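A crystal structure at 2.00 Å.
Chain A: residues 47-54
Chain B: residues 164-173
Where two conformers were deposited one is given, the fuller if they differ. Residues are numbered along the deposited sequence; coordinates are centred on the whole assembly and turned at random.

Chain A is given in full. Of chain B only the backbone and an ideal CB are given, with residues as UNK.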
ATOM      1  N   GLN A  47       6.636 -10.427  11.997  1.00 36.95           N
ATOM      2  CA  GLN A  47       7.534  -9.894  13.026  1.00 37.18           C
ATOM      3  C   GLN A  47       8.260  -8.668  12.514  1.00 34.23           C
ATOM      4  O   GLN A  47       8.542  -8.562  11.323  1.00 30.16           O
ATOM      5  CB  GLN A  47       8.573 -10.946  13.465  1.00 31.46           C
ATOM      6  CG  GLN A  47       7.974 -12.229  14.082  1.00 29.69           C
ATOM      7  CD  GLN A  47       6.979 -11.931  15.179  1.00 32.18           C
ATOM      8  OE1 GLN A  47       7.231 -11.109  16.058  1.00 28.36           O
ATOM      9  NE2 GLN A  47       5.847 -12.606  15.138  1.00 29.08           N
ATOM     10  N   SER A  48       8.550  -7.753  13.430  1.00 34.85           N
ATOM     11  CA  SER A  48       9.349  -6.573  13.142  1.00 34.48           C
ATOM     12  C   SER A  48      10.094  -6.153  14.396  1.00 38.89           C
ATOM     13  O   SER A  48       9.654  -6.467  15.504  1.00 39.33           O
ATOM     14  CB  SER A  48       8.439  -5.420  12.715  1.00 31.40           C
ATOM     15  OG  SER A  48       9.189  -4.260  12.406  1.00 34.24           O
ATOM     16  N   ASP A  49      11.195  -5.420  14.236  1.00 41.80           N
ATOM     17  CA  ASP A  49      11.853  -4.736  15.359  0.50 47.73           C
ATOM     18  C   ASP A  49      10.971  -3.620  15.939  1.00 48.77           C
ATOM     19  O   ASP A  49      11.215  -3.110  17.049  1.00 51.18           O
ATOM     20  CB  ASP A  49      13.248  -4.209  14.971  0.50 50.84           C
ATOM     21  CG  ASP A  49      13.238  -3.326  13.723  0.50 56.90           C
ATOM     22  OD1 ASP A  49      12.155  -2.944  13.235  0.50 62.40           O
ATOM     23  OD2 ASP A  49      14.339  -3.013  13.219  0.50 62.92           O
ATOM     24  N   VAL A  50       9.945  -3.237  15.174  1.00 42.41           N
ATOM     25  CA  VAL A  50       8.954  -2.265  15.619  1.00 43.10           C
ATOM     26  C   VAL A  50       7.775  -3.038  16.235  1.00 45.51           C
ATOM     27  O   VAL A  50       6.948  -3.625  15.525  1.00 45.19           O
ATOM     28  CB  VAL A  50       8.527  -1.331  14.474  1.00 41.83           C
ATOM     29  CG1 VAL A  50       7.561  -0.274  14.998  1.00 37.76           C
ATOM     30  CG2 VAL A  50       9.758  -0.676  13.855  1.00 37.41           C
ATOM     31  N   ALA A  51       7.725  -3.035  17.563  1.00 50.33           N
ATOM     32  CA  ALA A  51       6.973  -4.025  18.337  1.00 51.29           C
ATOM     33  C   ALA A  51       5.470  -4.038  18.120  1.00 52.71           C
ATOM     34  O   ALA A  51       4.843  -5.103  18.196  1.00 53.37           O
ATOM     35  CB  ALA A  51       7.292  -3.891  19.844  1.00 52.54           C
ATOM     36  N   ILE A  52       4.886  -2.875  17.851  1.00 50.47           N
ATOM     37  CA  ILE A  52       3.431  -2.804  17.752  1.00 53.05           C
ATOM     38  C   ILE A  52       2.890  -3.384  16.443  1.00 52.77           C
ATOM     39  O   ILE A  52       1.692  -3.675  16.354  1.00 55.46           O
ATOM     40  CB  ILE A  52       2.867  -1.379  18.049  1.00 58.23           C
ATOM     41  CG1 ILE A  52       2.875  -0.489  16.806  1.00 55.50           C
ATOM     42  CG2 ILE A  52       3.605  -0.735  19.221  1.00 64.43           C
ATOM     43  CD1 ILE A  52       1.487  -0.239  16.214  1.00 60.81           C
ATOM     44  N   ILE A  53       3.766  -3.539  15.442  1.00 46.26           N
ATOM     45  CA  ILE A  53       3.377  -4.163  14.176  1.00 41.34           C
ATOM     46  C   ILE A  53       2.914  -5.625  14.351  1.00 43.94           C
ATOM     47  O   ILE A  53       1.765  -5.924  14.024  1.00 36.23           O
ATOM     48  CB  ILE A  53       4.448  -4.029  13.053  1.00 42.52           C
ATOM     49  CG1 ILE A  53       4.798  -2.565  12.788  1.00 39.29           C
ATOM     50  CG2 ILE A  53       3.955  -4.680  11.795  1.00 38.82           C
ATOM     51  CD1 ILE A  53       5.928  -2.385  11.797  1.00 36.02           C
ATOM     52  N   PRO A  54       3.780  -6.533  14.873  1.00 44.78           N
ATOM     53  CA  PRO A  54       3.240  -7.875  15.127  1.00 47.65           C
ATOM     54  C   PRO A  54       2.118  -7.938  16.175  1.00 46.66           C
ATOM     55  O   PRO A  54       1.235  -8.788  16.070  1.00 52.71           O
ATOM     56  CB  PRO A  54       4.467  -8.672  15.602  1.00 46.17           C
ATOM     57  CG  PRO A  54       5.456  -7.651  16.017  1.00 47.64           C
ATOM     58  CD  PRO A  54       5.234  -6.497  15.109  1.00 47.53           C
TER
ATOM     59  N   UNK B 164       6.854   1.501   5.770  1.00 25.46           N
ATOM     60  CA  UNK B 164       5.754   1.310   6.716  1.00 31.75           C
ATOM     61  C   UNK B 164       6.245   1.184   8.165  1.00 31.89           C
ATOM     62  O   UNK B 164       5.654   1.772   9.081  1.00 31.09           O
ATOM     63  CB  UNK B 164       4.952   0.065   6.333  1.00 31.75           C
ATOM     64  N   UNK B 165       7.335   0.443   8.351  1.00 23.89           N
ATOM     65  CA  UNK B 165       7.980   0.254   9.650  1.00 25.31           C
ATOM     66  C   UNK B 165       8.445   1.564  10.236  1.00 25.81           C
ATOM     67  O   UNK B 165       8.219   1.833  11.417  1.00 32.82           O
ATOM     68  CB  UNK B 165       9.166  -0.705   9.526  1.00 25.31           C
ATOM     69  N   UNK B 166       9.084   2.376   9.402  1.00 25.83           N
ATOM     70  CA  UNK B 166       9.537   3.700   9.795  1.00 26.83           C
ATOM     71  C   UNK B 166       8.391   4.601  10.184  1.00 27.84           C
ATOM     72  O   UNK B 166       8.507   5.360  11.119  1.00 31.49           O
ATOM     73  CB  UNK B 166      10.338   4.344   8.661  1.00 26.83           C
ATOM     74  N   UNK B 167       7.279   4.505   9.467  1.00 27.15           N
ATOM     75  CA  UNK B 167       6.114   5.335   9.765  1.00 29.36           C
ATOM     76  C   UNK B 167       5.427   4.916  11.061  1.00 29.87           C
ATOM     77  O   UNK B 167       4.951   5.763  11.830  1.00 31.08           O
ATOM     78  CB  UNK B 167       5.116   5.272   8.607  1.00 29.36           C
ATOM     79  N   UNK B 168       5.354   3.606  11.293  1.00 28.15           N
ATOM     80  CA  UNK B 168       4.855   3.095  12.553  1.00 31.17           C
ATOM     81  C   UNK B 168       5.773   3.518  13.708  1.00 35.12           C
ATOM     82  O   UNK B 168       5.283   3.979  14.741  1.00 41.04           O
ATOM     83  CB  UNK B 168       4.730   1.571  12.494  1.00 31.17           C
ATOM     84  N   UNK B 169       7.094   3.406  13.507  1.00 32.60           N
ATOM     85  CA  UNK B 169       8.082   3.767  14.518  1.00 32.23           C
ATOM     86  C   UNK B 169       7.948   5.227  14.886  1.00 36.52           C
ATOM     87  O   UNK B 169       8.012   5.572  16.063  1.00 40.01           O
ATOM     88  CB  UNK B 169       9.500   3.473  14.024  1.00 32.23           C
ATOM     89  N   UNK B 170       7.759   6.068  13.875  1.00 31.39           N
ATOM     90  CA  UNK B 170       7.479   7.472  14.077  1.00 34.75           C
ATOM     91  C   UNK B 170       6.160   7.695  14.836  1.00 37.57           C
ATOM     92  O   UNK B 170       6.123   8.462  15.799  1.00 38.62           O
ATOM     93  CB  UNK B 170       7.438   8.187  12.725  1.00 34.75           C
ATOM     94  N   UNK B 171       5.094   7.010  14.422  1.00 41.00           N
ATOM     95  CA  UNK B 171       3.800   7.095  15.117  1.00 43.58           C
ATOM     96  C   UNK B 171       3.920   6.763  16.610  1.00 44.29           C
ATOM     97  O   UNK B 171       3.366   7.471  17.451  1.00 48.81           O
ATOM     98  CB  UNK B 171       2.792   6.149  14.461  1.00 43.58           C
ATOM     99  N   UNK B 172       4.666   5.704  16.921  1.00 42.55           N
ATOM    100  CA  UNK B 172       4.876   5.258  18.300  1.00 48.73           C
ATOM    101  C   UNK B 172       5.860   6.110  19.109  1.00 49.18           C
ATOM    102  O   UNK B 172       5.678   6.293  20.306  1.00 48.44           O
ATOM    103  CB  UNK B 172       5.372   3.811  18.285  1.00 48.73           C
ATOM    104  N   UNK B 173       6.905   6.620  18.467  1.00 46.23           N
ATOM    105  CA  UNK B 173       8.018   7.161  19.231  1.00 47.38           C
ATOM    106  C   UNK B 173       8.326   8.629  19.011  1.00 49.67           C
ATOM    107  O   UNK B 173       9.011   9.236  19.838  1.00 55.01           O
ATOM    108  CB  UNK B 173       9.276   6.350  18.911  1.00 47.38           C
TER

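Chain B is a single run of helix, so the positions facing chain A should recur every three or four residues: 165, 168, 169 and 172. Chain A meets them with a loop that turns into a helix.

At 164 the ideal CB points sideways and finds nothing of chain A within 5.5 Å. Any helix-compatible residue would do as far as this contact is concerned; it is A164(B).

At 165 the ideal CB also points sideways, 4.3 Å from CD1 of I53(A) and 4.6 Å from OG of S48(A). A side chain with an aliphatic stem could lie along the isoleucine and carry a polar end to the serine. That hydroxyl already accepts a hydrogen bond from N of V50(A), 3.0 Å from OG of S48(A), so its own proton is free for an acceptor. Glutamate or glutamine would suit; the carboxylate of D49(A) nearby might instead favour lysine or arginine. The residue is E165(B). Its CG lies 3.9 Å from CD1 of I53(A), and OG of S48(A) donates a short hydrogen bond to OE1 of E165(B), 2.6 Å away. The price is a like charge, OD1 of D49(A) standing 4.0 Å from OE1 of E165(B). Water 1 helps to join the chains: its O donates to OE1 of E165(B) at 2.7 Å and accepts from N of D49(A) at 3.2 Å.

Position 166 points away and 167 is out of reach, so chain A sets no preference at either; they are G166(B) and E167(B).

At 168 the CB points toward an apolar cluster, 4.1 Å from CG1 of I53(A) and 4.2 Å from CG1 of V50(A). A compact aliphatic residue, valine or isoleucine, is expected. V168(B), chi1 t, places CG1 at 3.7 Å from CG1 of V50(A), 3.6 Å from CG1 of I52(A) and 3.8 Å from CG1 of I53(A), so one methyl touches all three.

Position 169 points sideways, with CG2 of V50(A) 4.2 Å from its ideal CB. Alanine or a larger aliphatic would serve. L169(B) meets that methyl through its CB, also at 4.2 Å.

Positions 170 and 171 are out of reach, so any helix-compatible residue would do; they hold Q170(B) and L171(B).

At 172 the CB points toward chain A but is 5.0 Å from CG2 of I52(A), leaving room for a longer apolar chain such as leucine or methionine. M172(B) brings CG to 3.7 Å from CG1 of I52(A).

Position 173 is equally unconstrained and is R173(B).

Chain B (164-173) AEGEVLQLMR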
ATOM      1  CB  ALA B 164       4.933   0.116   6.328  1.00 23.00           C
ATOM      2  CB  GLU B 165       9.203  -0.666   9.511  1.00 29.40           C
ATOM      3  CG  GLU B 165       8.852  -2.113   9.266  1.00 31.88           C
ATOM      4  CD  GLU B 165      10.087  -3.016   9.227  1.00 32.56           C
ATOM      5  OE1 GLU B 165      10.106  -4.012   9.963  1.00 31.19           O
ATOM      6  OE2 GLU B 165      11.030  -2.734   8.468  1.00 37.65           O
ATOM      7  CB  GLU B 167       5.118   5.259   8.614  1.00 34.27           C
ATOM      8  CG  GLU B 167       5.565   5.986   7.318  1.00 38.26           C
ATOM      9  CD  GLU B 167       5.151   7.444   7.304  1.00 51.28           C
ATOM     10  OE1 GLU B 167       5.714   8.241   8.090  1.00 53.14           O
ATOM     11  OE2 GLU B 167       4.261   7.788   6.499  1.00 46.97           O
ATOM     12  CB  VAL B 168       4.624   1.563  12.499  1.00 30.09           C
ATOM     13  CG1 VAL B 168       4.247   1.011  13.849  1.00 26.26           C
ATOM     14  CG2 VAL B 168       3.524   1.247  11.550  1.00 26.76           C
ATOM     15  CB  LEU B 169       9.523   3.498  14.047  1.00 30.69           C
ATOM     16  CG  LEU B 169      10.674   3.682  15.062  1.00 32.20           C
ATOM     17  CD1 LEU B 169      10.388   3.027  16.439  1.00 26.36           C
ATOM     18  CD2 LEU B 169      12.000   3.140  14.462  1.00 29.86           C
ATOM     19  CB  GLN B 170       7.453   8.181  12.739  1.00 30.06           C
ATOM     20  CG  GLN B 170       7.164   9.648  12.861  1.00 30.43           C
ATOM     21  CD  GLN B 170       7.123  10.309  11.524  1.00 42.67           C
ATOM     22  OE1 GLN B 170       8.085  10.944  11.120  1.00 45.06           O
ATOM     23  NE2 GLN B 170       6.013  10.146  10.809  1.00 46.31           N
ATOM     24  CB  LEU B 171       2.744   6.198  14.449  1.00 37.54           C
ATOM     25  CG  LEU B 171       1.293   6.296  14.952  1.00 43.94           C
ATOM     26  CD1 LEU B 171       0.695   7.687  14.716  1.00 56.66           C
ATOM     27  CD2 LEU B 171       0.419   5.232  14.304  1.00 41.55           C
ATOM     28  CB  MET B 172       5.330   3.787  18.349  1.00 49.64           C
ATOM     29  CG  MET B 172       4.336   2.753  17.789  1.00 52.83           C
ATOM     30  SD  MET B 172       2.582   2.950  18.220  1.00 60.61           S
ATOM     31  CE  MET B 172       2.619   2.757  20.000  1.00 56.51           C
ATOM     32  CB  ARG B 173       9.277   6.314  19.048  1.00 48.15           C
ATOM     33  CG  ARG B 173       9.209   4.981  19.773  1.00 56.75           C
ATOM     34  CD  ARG B 173      10.580   4.555  20.223  1.00 74.42           C
ATOM     35  NE  ARG B 173      10.578   4.157  21.628  1.00 86.45           N
ATOM     36  CZ  ARG B 173      11.655   3.766  22.307  1.00 92.54           C
ATOM     37  NH1 ARG B 173      12.843   3.711  21.716  1.00 94.90           N
ATOM     38  NH2 ARG B 173      11.540   3.427  23.586  1.00 91.63           N
TER
HETATM   39  O   HOH W   1      12.264  -5.068  11.208  1.00 44.33           O
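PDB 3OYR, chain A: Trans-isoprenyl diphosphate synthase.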